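Local coordinates for sucrose 6(F)-phosphate phosphorylase (Thermoanaerobacterium thermosaccharolyticum DSM 571, PDB 6S9V), which is a phosphorylase with an alpha-amylase-type catalytic domain, a single-chain enzyme built on a parallel beta/alpha (TIM) barrel, at residues I270-L275 and Q302-D307. Numbering follows the deposited sequence.
Sequences IYDFIL and QFTMLD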
loop_
_atom_site.group_PDB
_atom_site.type_symbol
_atom_site.label_atom_id
_atom_site.label_comp_id
_atom_site.label_asym_id
_atom_site.label_seq_id
_atom_site.Cartn_x
_atom_site.Cartn_y
_atom_site.Cartn_z
ATOM N N ILE A 270 9.191 1.636 -4.603
ATOM C CA ILE A 270 7.808 1.942 -4.942
ATOM C C ILE A 270 6.959 0.683 -4.836
ATOM O O ILE A 270 7.457 -0.441 -4.761
ATOM C CB ILE A 270 7.663 2.540 -6.360
ATOM C CG1 ILE A 270 8.143 1.534 -7.413
ATOM C CG2 ILE A 270 8.431 3.857 -6.466
ATOM C CD1 ILE A 270 7.799 1.920 -8.840
ATOM N N TYR A 271 5.644 0.898 -4.874
ATOM C CA TYR A 271 4.683 -0.183 -4.987
ATOM C C TYR A 271 4.373 -0.456 -6.452
ATOM O O TYR A 271 4.246 0.471 -7.257
ATOM C CB TYR A 271 3.376 0.161 -4.281
ATOM C CG TYR A 271 3.407 0.056 -2.783
ATOM C CD1 TYR A 271 3.363 -1.185 -2.159
ATOM C CD2 TYR A 271 3.446 1.194 -1.993
ATOM C CE1 TYR A 271 3.372 -1.288 -0.782
ATOM C CE2 TYR A 271 3.461 1.103 -0.618
ATOM C CZ TYR A 271 3.419 -0.141 -0.017
ATOM O OH TYR A 271 3.434 -0.242 1.350
ATOM N N ASP A 272 4.193 -1.724 -6.781
ATOM C CA ASP A 272 3.759 -2.099 -8.122
ATOM C C ASP A 272 2.239 -1.962 -8.171
ATOM O O ASP A 272 1.503 -2.879 -7.820
ATOM C CB ASP A 272 4.210 -3.513 -8.461
ATOM C CG ASP A 272 4.011 -3.844 -9.931
ATOM O OD1 ASP A 272 3.122 -3.230 -10.555
ATOM O OD2 ASP A 272 4.753 -4.697 -10.466
ATOM N N PHE A 273 1.766 -0.789 -8.591
ATOM C CA PHE A 273 0.331 -0.530 -8.686
ATOM C C PHE A 273 -0.247 -0.852 -10.060
ATOM O O PHE A 273 -1.442 -0.613 -10.291
ATOM C CB PHE A 273 0.040 0.927 -8.321
ATOM C CG PHE A 273 0.124 1.219 -6.827
ATOM C CD1 PHE A 273 -0.418 0.343 -5.883
ATOM C CD2 PHE A 273 0.752 2.368 -6.377
ATOM C CE1 PHE A 273 -0.346 0.622 -4.524
ATOM C CE2 PHE A 273 0.831 2.654 -5.019
ATOM C CZ PHE A 273 0.286 1.785 -4.091
ATOM N N ILE A 274 0.557 -1.394 -10.966
ATOM C CA ILE A 274 0.095 -1.790 -12.297
ATOM C C ILE A 274 -0.228 -3.281 -12.329
ATOM O O ILE A 274 -1.163 -3.703 -13.028
ATOM C CB ILE A 274 1.148 -1.425 -13.352
ATOM C CG1 ILE A 274 1.240 0.095 -13.502
ATOM C CG2 ILE A 274 0.824 -2.050 -14.700
ATOM C CD1 ILE A 274 2.508 0.569 -14.174
ATOM N N LEU A 275 0.534 -4.085 -11.589
ATOM C CA LEU A 275 0.325 -5.530 -11.613
ATOM C C LEU A 275 -1.062 -5.966 -11.149
ATOM O O LEU A 275 -1.585 -6.943 -11.713
ATOM C CB LEU A 275 1.391 -6.215 -10.753
ATOM C CG LEU A 275 1.505 -7.732 -10.872
ATOM C CD1 LEU A 275 2.047 -8.164 -12.219
ATOM C CD2 LEU A 275 2.369 -8.275 -9.736
ATOM N N GLN A 302 10.393 -3.184 -6.736
ATOM C CA GLN A 302 9.044 -2.821 -6.344
ATOM C C GLN A 302 8.512 -3.829 -5.335
ATOM O O GLN A 302 8.925 -4.991 -5.311
ATOM C CB GLN A 302 8.097 -2.797 -7.537
ATOM C CG GLN A 302 8.555 -1.979 -8.717
ATOM C CD GLN A 302 7.422 -1.757 -9.703
ATOM O OE1 GLN A 302 6.370 -1.224 -9.343
ATOM N NE2 GLN A 302 7.619 -2.190 -10.940
ATOM N N PHE A 303 7.574 -3.378 -4.510
ATOM C CA PHE A 303 6.793 -4.273 -3.671
ATOM C C PHE A 303 5.541 -4.653 -4.443
ATOM O O PHE A 303 4.773 -3.771 -4.844
ATOM C CB PHE A 303 6.440 -3.608 -2.350
ATOM C CG PHE A 303 7.576 -3.575 -1.379
ATOM C CD1 PHE A 303 8.656 -2.737 -1.592
ATOM C CD2 PHE A 303 7.566 -4.382 -0.259
ATOM C CE1 PHE A 303 9.706 -2.700 -0.692
ATOM C CE2 PHE A 303 8.611 -4.353 0.642
ATOM C CZ PHE A 303 9.685 -3.514 0.425
ATOM N N THR A 304 5.361 -5.950 -4.686
ATOM C CA THR A 304 4.223 -6.409 -5.467
ATOM C C THR A 304 3.061 -6.803 -4.565
ATOM O O THR A 304 3.225 -7.126 -3.384
ATOM C CB THR A 304 4.581 -7.601 -6.355
ATOM O OG1 THR A 304 4.889 -8.741 -5.543
ATOM C CG2 THR A 304 5.758 -7.271 -7.256
ATOM N N MET A 305 1.870 -6.769 -5.149
ATOM C CA MET A 305 0.660 -7.113 -4.429
ATOM C C MET A 305 -0.384 -7.479 -5.462
ATOM O O MET A 305 -0.266 -7.135 -6.639
ATOM C CB MET A 305 0.176 -5.951 -3.565
ATOM C CG MET A 305 -0.402 -4.809 -4.400
ATOM S SD MET A 305 -0.535 -3.270 -3.488
ATOM C CE MET A 305 1.032 -2.533 -3.928
ATOM N N LEU A 306 -1.400 -8.206 -5.009
ATOM C CA LEU A 306 -2.664 -8.265 -5.726
ATOM C C LEU A 306 -3.675 -7.376 -5.012
ATOM O O LEU A 306 -4.096 -6.352 -5.556
ATOM C CB LEU A 306 -3.157 -9.711 -5.836
ATOM C CG LEU A 306 -2.225 -10.697 -6.552
ATOM C CD1 LEU A 306 -2.814 -12.097 -6.561
ATOM C CD2 LEU A 306 -1.930 -10.256 -7.968
ATOM N N ASP A 307 -4.006 -7.721 -3.767
ATOM C CA ASP A 307 -4.831 -6.899 -2.902
ATOM C C ASP A 307 -3.973 -6.164 -1.868
ATOM O O ASP A 307 -2.836 -6.541 -1.572
ATOM C CB ASP A 307 -5.903 -7.742 -2.194
ATOM C CG ASP A 307 -5.352 -9.006 -1.541
ATOM O OD1 ASP A 307 -4.155 -9.327 -1.716
ATOM O OD2 ASP A 307 -6.132 -9.684 -0.829
HETATM O O HOH W 1 1.687 -5.533 -7.480
#
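Tyr271 and Phe303 pair in parallel where two neighbouring strands of the TIM barrel, 269-271 and 302-304, lie side by side. Phe303 N donates to Ile270 O at 3.0 Å. Asp272 N donates to Phe303 O at 2.9 Å, almost straight at 177°. Beyond Asp272 and Thr304 the two backbones part, and a water joins them. It donates to Asp272 O and accepts from Met305 N.

The methyl of Met305 fills the angle between two aromatic rings. CE lies 3.2 Å from CD1 of Tyr271, a tight fit, and 3.5 Å from CE1 of Phe273. SD makes an oblique Met-aromatic contact with the Phe273 ring. Met305 CG sits between the backbone N and the carbonyl carbon (chi1 72°), and the bend at chi3 turns the methyl to the rings. Tyr271 CB lies above one face of the Phe273 ring, toward its rim, and His254 stacks on the same ring.

Away from these rings, Gln302 reaches across to Ile270 and Asp272. Its OE1 comes within 3.0 Å of Asp272 CA and also touches Ile270 CD1. The amide plane is only 19° from the Asp272 carboxylate, but NE2 is hydrogen-bonded to Pro299 O. Asp272 OD2 instead forms a salt bridge with Arg298, and OD1 also bonds Tyr294 OH. The carboxylate thus ties the strand end to the helix 289-295 and the loop after it. It also caps the turn into helix 275-285. Ile274 N comes almost head-on to OD1, in line with its C-O bond, whereas Leu275 N, 2.9 Å from OD1, lies well out of the carboxylate plane.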